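Local coordinates for flavodoxin, WrbA-like protein (PDB 3D7N) that probably binds FMN and transfers electrons, consistent with an NAD(P)H-dependent quinone reductase of the WrbA type, at residues T9-H14 with A31-H36; G42-D47 with K74-A79; D56-G61 with K92-F97. One frame throughout, in Å; residues are numbered along the deposited sequence.

Contact 1: residues T9-H14 with A31-H36; sequences TVVVYH and AEATLH
Val-11 bonds through both its N-H and its carbonyl to the neighbouring parallel strand, to Thr-34 O and His-36 N, in a beta-alpha-beta unit of the flavodoxin-like fold where helix 19-31 links strand 9-13 to strand 34-37. Four backbone hydrogen bonds hold the pair: Thr-34 N to Thr-9 O at 3.3 Å, Val-11 N to Thr-34 O at 2.8 Å, His-36 N to Val-11 O at 2.7 Å, and Tyr-13 N to His-36 O. His-36 O also takes a CA-H contact from Val-12 CA at 3.2 Å.

The side-chain contacts divide by face. On the face packed by Ala-24 of helix 19-31, Val-11 and Leu-35 lie side by side, with Val-11 CG1 3.8 Å from Leu-35 CD2 and Val-11 CG2 against Ala-33 CB. On the other face, where Ala-51 of helix 46-54 packs, Val-10 CG2 meets Thr-34 OG1 at 3.7 Å and Val-10 CG1 lies 4.1 Å from His-36 CD2. Glu-32 is the C-prime residue of the Schellman motif ending helix 19-31; the methyls of Ala-31 and Ala-33 both touch Thr-9. Tyr-13 CG sits between backbone N and carbonyl carbon (chi1 70°), and Tyr-13 CE2 lies 3.7 Å from Leu-35 CD2.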
loop_
_atom_site.group_PDB
_atom_site.type_symbol
_atom_site.label_atom_id
_atom_site.label_comp_id
_atom_site.label_asym_id
_atom_site.label_seq_id
_atom_site.Cartn_x
_atom_site.Cartn_y
_atom_site.Cartn_z
ATOM N N THR A 9 6.302 -15.998 -22.927
ATOM C CA THR A 9 5.534 -15.352 -21.884
ATOM C C THR A 9 4.448 -16.304 -21.431
ATOM O O THR A 9 3.846 -16.974 -22.233
ATOM C CB THR A 9 4.928 -14.046 -22.386
ATOM O OG1 THR A 9 5.990 -13.236 -22.880
ATOM C CG2 THR A 9 4.170 -13.256 -21.229
ATOM N N VAL A 10 4.228 -16.394 -20.129
ATOM C CA VAL A 10 3.133 -17.178 -19.590
ATOM C C VAL A 10 2.167 -16.270 -18.863
ATOM O O VAL A 10 2.589 -15.433 -18.062
ATOM C CB VAL A 10 3.669 -18.251 -18.615
ATOM C CG1 VAL A 10 2.550 -18.779 -17.707
ATOM C CG2 VAL A 10 4.352 -19.387 -19.403
ATOM N N VAL A 11 0.877 -16.394 -19.157
ATOM C CA VAL A 11 -0.149 -15.734 -18.359
ATOM C C VAL A 11 -0.719 -16.797 -17.396
ATOM O O VAL A 11 -1.268 -17.850 -17.853
ATOM C CB VAL A 11 -1.243 -15.118 -19.236
ATOM C CG1 VAL A 11 -2.408 -14.670 -18.379
ATOM C CG2 VAL A 11 -0.671 -13.979 -20.075
ATOM N N VAL A 12 -0.533 -16.555 -16.084
ATOM C CA VAL A 12 -1.026 -17.450 -15.016
ATOM C C VAL A 12 -2.067 -16.645 -14.241
ATOM O O VAL A 12 -1.787 -15.527 -13.777
ATOM C CB VAL A 12 0.130 -17.973 -14.084
ATOM C CG1 VAL A 12 0.848 -16.802 -13.348
ATOM C CG2 VAL A 12 -0.389 -19.027 -13.105
ATOM N N TYR A 13 -3.291 -17.155 -14.166
ATOM C CA TYR A 13 -4.400 -16.325 -13.692
ATOM C C TYR A 13 -5.459 -17.132 -12.968
ATOM O O TYR A 13 -5.660 -18.328 -13.227
ATOM C CB TYR A 13 -5.079 -15.616 -14.899
ATOM C CG TYR A 13 -5.844 -16.584 -15.785
ATOM C CD1 TYR A 13 -7.224 -16.746 -15.652
ATOM C CD2 TYR A 13 -5.178 -17.395 -16.704
ATOM C CE1 TYR A 13 -7.931 -17.707 -16.424
ATOM C CE2 TYR A 13 -5.888 -18.345 -17.504
ATOM C CZ TYR A 13 -7.257 -18.483 -17.349
ATOM O OH TYR A 13 -7.952 -19.409 -18.104
ATOM N N HIS A 14 -6.188 -16.440 -12.112
ATOM C CA HIS A 14 -7.419 -16.985 -11.550
ATOM C C HIS A 14 -8.608 -16.149 -12.046
ATOM O O HIS A 14 -8.506 -14.928 -12.107
ATOM C CB HIS A 14 -7.352 -17.021 -9.996
ATOM C CG HIS A 14 -8.645 -17.408 -9.369
ATOM N ND1 HIS A 14 -9.460 -16.498 -8.733
ATOM C CD2 HIS A 14 -9.320 -18.585 -9.364
ATOM C CE1 HIS A 14 -10.566 -17.107 -8.328
ATOM N NE2 HIS A 14 -10.508 -18.372 -8.707
ATOM N N ALA A 31 0.812 -10.612 -25.905
ATOM C CA ALA A 31 2.142 -11.203 -25.620
ATOM C C ALA A 31 2.393 -12.482 -26.418
ATOM O O ALA A 31 3.491 -13.057 -26.333
ATOM C CB ALA A 31 2.262 -11.528 -24.174
ATOM N N GLU A 32 1.376 -12.927 -27.172
ATOM C CA GLU A 32 1.377 -14.256 -27.743
ATOM C C GLU A 32 1.829 -15.271 -26.697
ATOM O O GLU A 32 2.784 -15.993 -26.916
ATOM C CB GLU A 32 2.286 -14.280 -28.974
ATOM C CG GLU A 32 1.877 -13.244 -30.028
ATOM C CD GLU A 32 2.693 -13.350 -31.323
ATOM O OE1 GLU A 32 3.945 -13.235 -31.261
ATOM O OE2 GLU A 32 2.085 -13.567 -32.400
ATOM N N ALA A 33 1.144 -15.285 -25.554
ATOM C CA ALA A 33 1.510 -16.082 -24.386
ATOM C C ALA A 33 0.744 -17.381 -24.368
ATOM O O ALA A 33 -0.253 -17.528 -25.063
ATOM C CB ALA A 33 1.187 -15.312 -23.136
ATOM N N THR A 34 1.214 -18.336 -23.569
ATOM C CA THR A 34 0.375 -19.465 -23.200
ATOM C C THR A 34 -0.369 -19.088 -21.901
ATOM O O THR A 34 0.067 -18.209 -21.133
ATOM C CB THR A 34 1.172 -20.790 -23.101
ATOM O OG1 THR A 34 2.230 -20.640 -22.160
ATOM C CG2 THR A 34 1.765 -21.142 -24.433
ATOM N N LEU A 35 -1.522 -19.710 -21.720
ATOM C CA LEU A 35 -2.429 -19.420 -20.643
ATOM C C LEU A 35 -2.424 -20.591 -19.679
ATOM O O LEU A 35 -2.464 -21.768 -20.108
ATOM C CB LEU A 35 -3.842 -19.234 -21.165
ATOM C CG LEU A 35 -4.251 -17.873 -21.714
ATOM C CD1 LEU A 35 -5.538 -18.048 -22.514
ATOM C CD2 LEU A 35 -4.425 -16.937 -20.593
ATOM N N HIS A 36 -2.379 -20.275 -18.383
ATOM C CA HIS A 36 -2.462 -21.292 -17.352
ATOM C C HIS A 36 -3.360 -20.827 -16.228
ATOM O O HIS A 36 -3.166 -19.753 -15.696
ATOM C CB HIS A 36 -1.061 -21.642 -16.853
ATOM C CG HIS A 36 -0.308 -22.532 -17.791
ATOM N ND1 HIS A 36 -0.511 -23.893 -17.845
ATOM C CD2 HIS A 36 0.619 -22.249 -18.733
ATOM C CE1 HIS A 36 0.271 -24.417 -18.773
ATOM N NE2 HIS A 36 0.967 -23.439 -19.329
#

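Contact 2: residues G42-D47 with K74-A79; sequences GNLSED and KKFADA
Gly-42 meets Lys-75 where the loop leading into helix 46-54 passes helix 71-79, a loop-on-helix packing on one side of the flavodoxin-like sheet. The glycine takes left-handed backbone angles and turns its carbonyl to the lysine: Gly-42 O lies 3.5 Å from Lys-75 CG, and Gly-42 CA is 4.1 Å from Lys-75 CD. This is tight contact of main chain with methylenes, made possible by the lack of a side chain on the loop. Lys-75 sets CG anti to its backbone N (chi1 -176°) and stays extended as far as CE, then bends at chi4.

That bend brings the amine to Asn-43, whose side chain starts away from the helix but returns to it at its tip, the two side chains meeting obliquely. Lys-75 NZ also makes a weak hydrogen bond to Glu-41 O. The same lysine makes a cation-pi contact with Trp-71 of the second subunit, so one side chain joins the loop to the subunit interface.

Leu-44 turns the contact apolar. Its CG is anti to the backbone N (chi1 -173°), and the side chain runs beside Phe-76, pointing the same way; Leu-44 CD2 touches Phe-76 CE1 at 3.8 Å and Phe-76 CD1 at 4.1 Å. Ser-45 then takes the N-cap position of helix 46-54.

Leu-44 and Phe-76 both pack on Val-12 of strand 9-13. Trp-49 of helix 46-54 meets the Phe-76 ring with planes at about 25°, while Ala-77 turns to Tyr-113 and Leu-117 of helix 104-120, placing helix 71-79 between those two helices and against the sheet.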
loop_
_atom_site.group_PDB
_atom_site.type_symbol
_atom_site.label_atom_id
_atom_site.label_comp_id
_atom_site.label_asym_id
_atom_site.label_seq_id
_atom_site.Cartn_x
_atom_site.Cartn_y
_atom_site.Cartn_z
ATOM N N GLY A 42 -7.430 -22.915 -5.946
ATOM C CA GLY A 42 -6.097 -22.308 -5.808
ATOM C C GLY A 42 -4.946 -23.226 -6.191
ATOM O O GLY A 42 -3.848 -23.148 -5.646
ATOM N N ASN A 43 -5.210 -24.116 -7.131
ATOM C CA ASN A 43 -4.249 -25.112 -7.550
ATOM C C ASN A 43 -3.874 -24.875 -9.012
ATOM O O ASN A 43 -4.704 -24.473 -9.822
ATOM C CB ASN A 43 -4.825 -26.505 -7.378
ATOM C CG ASN A 43 -4.936 -26.934 -5.928
ATOM O OD1 ASN A 43 -5.881 -27.650 -5.568
ATOM N ND2 ASN A 43 -3.957 -26.573 -5.116
ATOM N N LEU A 44 -2.597 -25.072 -9.309
ATOM C CA LEU A 44 -2.085 -24.969 -10.654
ATOM C C LEU A 44 -1.510 -26.359 -11.005
ATOM O O LEU A 44 -0.917 -27.040 -10.171
ATOM C CB LEU A 44 -1.018 -23.875 -10.727
ATOM C CG LEU A 44 -0.479 -23.520 -12.111
ATOM C CD1 LEU A 44 -1.607 -22.985 -12.992
ATOM C CD2 LEU A 44 0.657 -22.508 -11.992
ATOM N N SER A 45 -1.702 -26.796 -12.235
ATOM C CA SER A 45 -1.164 -28.083 -12.632
ATOM C C SER A 45 0.364 -28.032 -12.684
ATOM O O SER A 45 0.998 -26.976 -12.680
ATOM C CB SER A 45 -1.721 -28.475 -13.998
ATOM O OG SER A 45 -1.302 -27.538 -14.976
ATOM N N GLU A 46 0.952 -29.199 -12.812
ATOM C CA GLU A 46 2.389 -29.315 -12.789
ATOM C C GLU A 46 2.915 -28.793 -14.126
ATOM O O GLU A 46 4.045 -28.321 -14.231
ATOM C CB GLU A 46 2.775 -30.756 -12.544
ATOM C CG GLU A 46 2.025 -31.417 -11.332
ATOM C CD GLU A 46 0.465 -31.561 -11.511
ATOM O OE1 GLU A 46 -0.077 -31.365 -12.646
ATOM O OE2 GLU A 46 -0.216 -31.864 -10.493
ATOM N N ASP A 47 2.059 -28.861 -15.137
ATOM C CA ASP A 47 2.288 -28.217 -16.420
ATOM C C ASP A 47 2.373 -26.693 -16.261
ATOM O O ASP A 47 3.243 -26.059 -16.840
ATOM C CB ASP A 47 1.152 -28.580 -17.369
ATOM C CG ASP A 47 0.906 -30.096 -17.423
ATOM O OD1 ASP A 47 0.430 -30.665 -16.393
ATOM O OD2 ASP A 47 1.211 -30.711 -18.474
ATOM N N LYS A 74 -3.817 -15.969 -4.083
ATOM C CA LYS A 74 -2.844 -15.890 -2.974
ATOM C C LYS A 74 -2.362 -17.299 -2.596
ATOM O O LYS A 74 -1.187 -17.522 -2.386
ATOM C CB LYS A 74 -3.462 -15.128 -1.795
ATOM C CG LYS A 74 -2.543 -14.856 -0.640
ATOM C CD LYS A 74 -1.289 -14.076 -1.069
ATOM C CE LYS A 74 -0.470 -13.582 0.100
ATOM N NZ LYS A 74 -0.114 -14.682 1.069
ATOM N N LYS A 75 -3.254 -18.284 -2.592
ATOM C CA LYS A 75 -2.846 -19.697 -2.420
ATOM C C LYS A 75 -1.804 -20.148 -3.447
ATOM O O LYS A 75 -0.895 -20.925 -3.150
ATOM C CB LYS A 75 -4.056 -20.627 -2.520
ATOM C CG LYS A 75 -3.708 -22.107 -2.261
ATOM C CD LYS A 75 -4.942 -22.906 -1.913
ATOM C CE LYS A 75 -4.618 -24.298 -1.392
ATOM N NZ LYS A 75 -4.645 -25.313 -2.458
ATOM N N PHE A 76 -1.963 -19.704 -4.674
ATOM C CA PHE A 76 -0.953 -19.955 -5.683
ATOM C C PHE A 76 0.336 -19.189 -5.389
ATOM O O PHE A 76 1.444 -19.750 -5.567
ATOM C CB PHE A 76 -1.460 -19.595 -7.081
ATOM C CG PHE A 76 -0.385 -19.176 -8.000
ATOM C CD1 PHE A 76 0.369 -20.130 -8.693
ATOM C CD2 PHE A 76 -0.102 -17.820 -8.184
ATOM C CE1 PHE A 76 1.411 -19.743 -9.548
ATOM C CE2 PHE A 76 0.927 -17.415 -9.047
ATOM C CZ PHE A 76 1.704 -18.373 -9.710
ATOM N N ALA A 77 0.208 -17.921 -4.959
ATOM C CA ALA A 77 1.365 -17.101 -4.643
ATOM C C ALA A 77 2.153 -17.748 -3.486
ATOM O O ALA A 77 3.420 -17.847 -3.521
ATOM C CB ALA A 77 0.920 -15.660 -4.259
ATOM N N ASP A 78 1.396 -18.182 -2.459
ATOM C CA ASP A 78 1.993 -18.824 -1.306
ATOM C C ASP A 78 2.744 -20.086 -1.765
ATOM O O ASP A 78 3.849 -20.351 -1.299
ATOM C CB ASP A 78 0.950 -19.106 -0.208
ATOM C CG ASP A 78 0.450 -17.837 0.472
ATOM O OD1 ASP A 78 0.990 -16.736 0.186
ATOM O OD2 ASP A 78 -0.475 -17.911 1.330
ATOM N N ALA A 79 2.167 -20.834 -2.705
ATOM C CA ALA A 79 2.777 -22.070 -3.214
ATOM C C ALA A 79 4.001 -21.774 -4.090
ATOM O O ALA A 79 4.837 -22.624 -4.278
ATOM C CB ALA A 79 1.756 -22.910 -3.996
#

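Contact 3: residues D56-G61 with K92-F97; sequences DAIIFG and KVFGGF
Gly-61 and Phe-97 make a close CH-pi contact where the two segments of a parallel strand pair end, with both strands running on: Gly-61 CA stands over one face of the Phe-97 ring, 3.6 Å from its centroid and displaced toward the rim. In the plane of that ring, at its edge, Ile-59 CG2 lies 3.7 Å from Phe-97 CD2, the two side chains crossing at about a right angle. Phe-97 places CG between its backbone N and carbonyl carbon (chi1 54°), and the ring extends over the neighbouring strand.

On the opposite face of the sheet, the Phe-60 and Phe-94 rings meet obliquely, planes at 36°, with Phe-60 CE2 3.4 Å from Phe-94 CD1. Phe-94 also lies alongside Ile-58, CE1 being 3.8 Å from Ile-58 CB, and Ile-58 CD1 rests on Lys-92 CD.

Five backbone hydrogen bonds set these partners level, alternating between the strands from Val-93 N to Asp-56 O at 3.2 Å through to Phe-97 N to Phe-60 O at 2.9 Å. Such parallel pairing of inner strands is characteristic of the flavodoxin-like alpha/beta sandwich. Val-180 of helix 167-186 packs on the Ala-57 and Val-93 face, and Val-12 of strand 9-13 on Ile-58 and Phe-60.

Charge is confined to one end. Lys-92 NZ bonds to the carbonyls of Asp-53 and Ala-55, which would be expected to stabilise its positive charge, while Asp-56 OD2 accepts Asn-8 N. From there to Phe-97 the side chains meet one another through hydrocarbon and aromatic groups, so polar pairing across this buried centre is left to the backbone hydrogen bonds.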
loop_
_atom_site.group_PDB
_atom_site.type_symbol
_atom_site.label_atom_id
_atom_site.label_comp_id
_atom_site.label_asym_id
_atom_site.label_seq_id
_atom_site.Cartn_x
_atom_site.Cartn_y
_atom_site.Cartn_z
ATOM N N ASP A 56 10.251 -16.701 -20.012
ATOM C CA ASP A 56 11.001 -15.431 -19.943
ATOM C C ASP A 56 10.223 -14.283 -19.234
ATOM O O ASP A 56 10.842 -13.340 -18.747
ATOM C CB ASP A 56 11.400 -14.952 -21.332
ATOM C CG ASP A 56 12.343 -15.893 -22.013
ATOM O OD1 ASP A 56 13.388 -16.234 -21.421
ATOM O OD2 ASP A 56 12.037 -16.261 -23.161
ATOM N N ALA A 57 8.884 -14.375 -19.230
ATOM C CA ALA A 57 7.995 -13.393 -18.627
ATOM C C ALA A 57 6.804 -14.130 -18.031
ATOM O O ALA A 57 6.335 -15.087 -18.616
ATOM C CB ALA A 57 7.525 -12.354 -19.623
ATOM N N ILE A 58 6.389 -13.686 -16.839
ATOM C CA ILE A 58 5.234 -14.222 -16.079
ATOM C C ILE A 58 4.328 -13.052 -15.803
ATOM O O ILE A 58 4.757 -12.042 -15.228
ATOM C CB ILE A 58 5.630 -14.875 -14.720
ATOM C CG1 ILE A 58 6.613 -16.025 -14.957
ATOM C CG2 ILE A 58 4.401 -15.388 -13.999
ATOM C CD1 ILE A 58 7.284 -16.592 -13.678
ATOM N N ILE A 59 3.099 -13.169 -16.284
ATOM C CA ILE A 59 2.101 -12.150 -16.070
ATOM C C ILE A 59 1.008 -12.765 -15.200
ATOM O O ILE A 59 0.397 -13.742 -15.559
ATOM C CB ILE A 59 1.508 -11.604 -17.386
ATOM C CG1 ILE A 59 2.623 -11.182 -18.355
ATOM C CG2 ILE A 59 0.548 -10.421 -17.104
ATOM C CD1 ILE A 59 2.081 -10.611 -19.743
ATOM N N PHE A 60 0.800 -12.155 -14.052
ATOM C CA PHE A 60 -0.152 -12.584 -13.057
ATOM C C PHE A 60 -1.543 -11.960 -13.279
ATOM O O PHE A 60 -1.674 -10.761 -13.402
ATOM C CB PHE A 60 0.330 -12.083 -11.692
ATOM C CG PHE A 60 1.656 -12.692 -11.196
ATOM C CD1 PHE A 60 1.874 -14.028 -11.194
ATOM C CD2 PHE A 60 2.637 -11.881 -10.658
ATOM C CE1 PHE A 60 3.083 -14.552 -10.705
ATOM C CE2 PHE A 60 3.800 -12.391 -10.144
ATOM C CZ PHE A 60 4.028 -13.719 -10.169
ATOM N N GLY A 61 -2.577 -12.776 -13.234
ATOM C CA GLY A 61 -3.933 -12.303 -13.350
ATOM C C GLY A 61 -4.816 -12.660 -12.168
ATOM O O GLY A 61 -4.922 -13.803 -11.782
ATOM N N LYS A 92 13.474 -12.808 -14.099
ATOM C CA LYS A 92 12.411 -12.892 -15.083
ATOM C C LYS A 92 11.670 -11.557 -15.160
ATOM O O LYS A 92 11.674 -10.763 -14.198
ATOM C CB LYS A 92 11.449 -14.056 -14.732
ATOM C CG LYS A 92 12.081 -15.475 -14.856
ATOM C CD LYS A 92 11.010 -16.565 -14.833
ATOM C CE LYS A 92 11.547 -18.011 -14.750
ATOM N NZ LYS A 92 12.312 -18.453 -15.924
ATOM N N VAL A 93 11.010 -11.322 -16.281
ATOM C CA VAL A 93 10.194 -10.120 -16.480
ATOM C C VAL A 93 8.774 -10.452 -16.015
ATOM O O VAL A 93 8.248 -11.487 -16.383
ATOM C CB VAL A 93 10.172 -9.710 -17.972
ATOM C CG1 VAL A 93 9.160 -8.608 -18.224
ATOM C CG2 VAL A 93 11.624 -9.310 -18.465
ATOM N N PHE A 94 8.195 -9.603 -15.154
ATOM C CA PHE A 94 6.853 -9.769 -14.618
ATOM C C PHE A 94 5.937 -8.583 -15.027
ATOM O O PHE A 94 6.410 -7.442 -15.251
ATOM C CB PHE A 94 6.905 -9.845 -13.079
ATOM C CG PHE A 94 7.455 -11.130 -12.532
ATOM C CD1 PHE A 94 6.593 -12.152 -12.097
ATOM C CD2 PHE A 94 8.810 -11.329 -12.430
ATOM C CE1 PHE A 94 7.117 -13.370 -11.602
ATOM C CE2 PHE A 94 9.334 -12.530 -11.920
ATOM C CZ PHE A 94 8.497 -13.547 -11.535
ATOM N N GLY A 95 4.644 -8.891 -15.158
ATOM C CA GLY A 95 3.577 -7.913 -15.204
ATOM C C GLY A 95 2.321 -8.470 -14.499
ATOM O O GLY A 95 2.326 -9.586 -13.979
ATOM N N GLY A 96 1.238 -7.691 -14.462
ATOM C CA GLY A 96 0.026 -8.141 -13.803
ATOM C C GLY A 96 -1.203 -7.483 -14.369
ATOM O O GLY A 96 -1.111 -6.522 -15.140
ATOM N N PHE A 97 -2.353 -8.013 -13.980
ATOM C CA PHE A 97 -3.596 -7.351 -14.230
ATOM C C PHE A 97 -4.679 -7.769 -13.267
ATOM O O PHE A 97 -4.613 -8.808 -12.648
ATOM C CB PHE A 97 -4.053 -7.608 -15.679
ATOM C CG PHE A 97 -4.135 -9.056 -16.047
ATOM C CD1 PHE A 97 -5.344 -9.721 -16.013
ATOM C CD2 PHE A 97 -2.997 -9.750 -16.437
ATOM C CE1 PHE A 97 -5.400 -11.069 -16.334
ATOM C CE2 PHE A 97 -3.060 -11.076 -16.734
ATOM C CZ PHE A 97 -4.268 -11.731 -16.687
#

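From the N terminus, strand 9-13 leaves through helix 19-31 and returns as strand 34-37, so contact 1 closes the first loop before the others open. Contact 2 opens at 42-47; its loop runs through helix 46-54 and strand 57-65 and closes at helix 71-79. Contact 3 opens inside that loop, at 56-61, and closes beyond it at 92-97, so contacts 2 and 3 cross. Contacts 1 and 3 share one sheet, strand 9-13 pairing with strand 57-65 through a probable hydrogen bond from Val-10 N to Ala-57 O at 2.9 Å. Contact 2 ties the loop before helix 46-54 to helix 71-79, and Phe-76 of that helix reaches Phe-60 in the sheet.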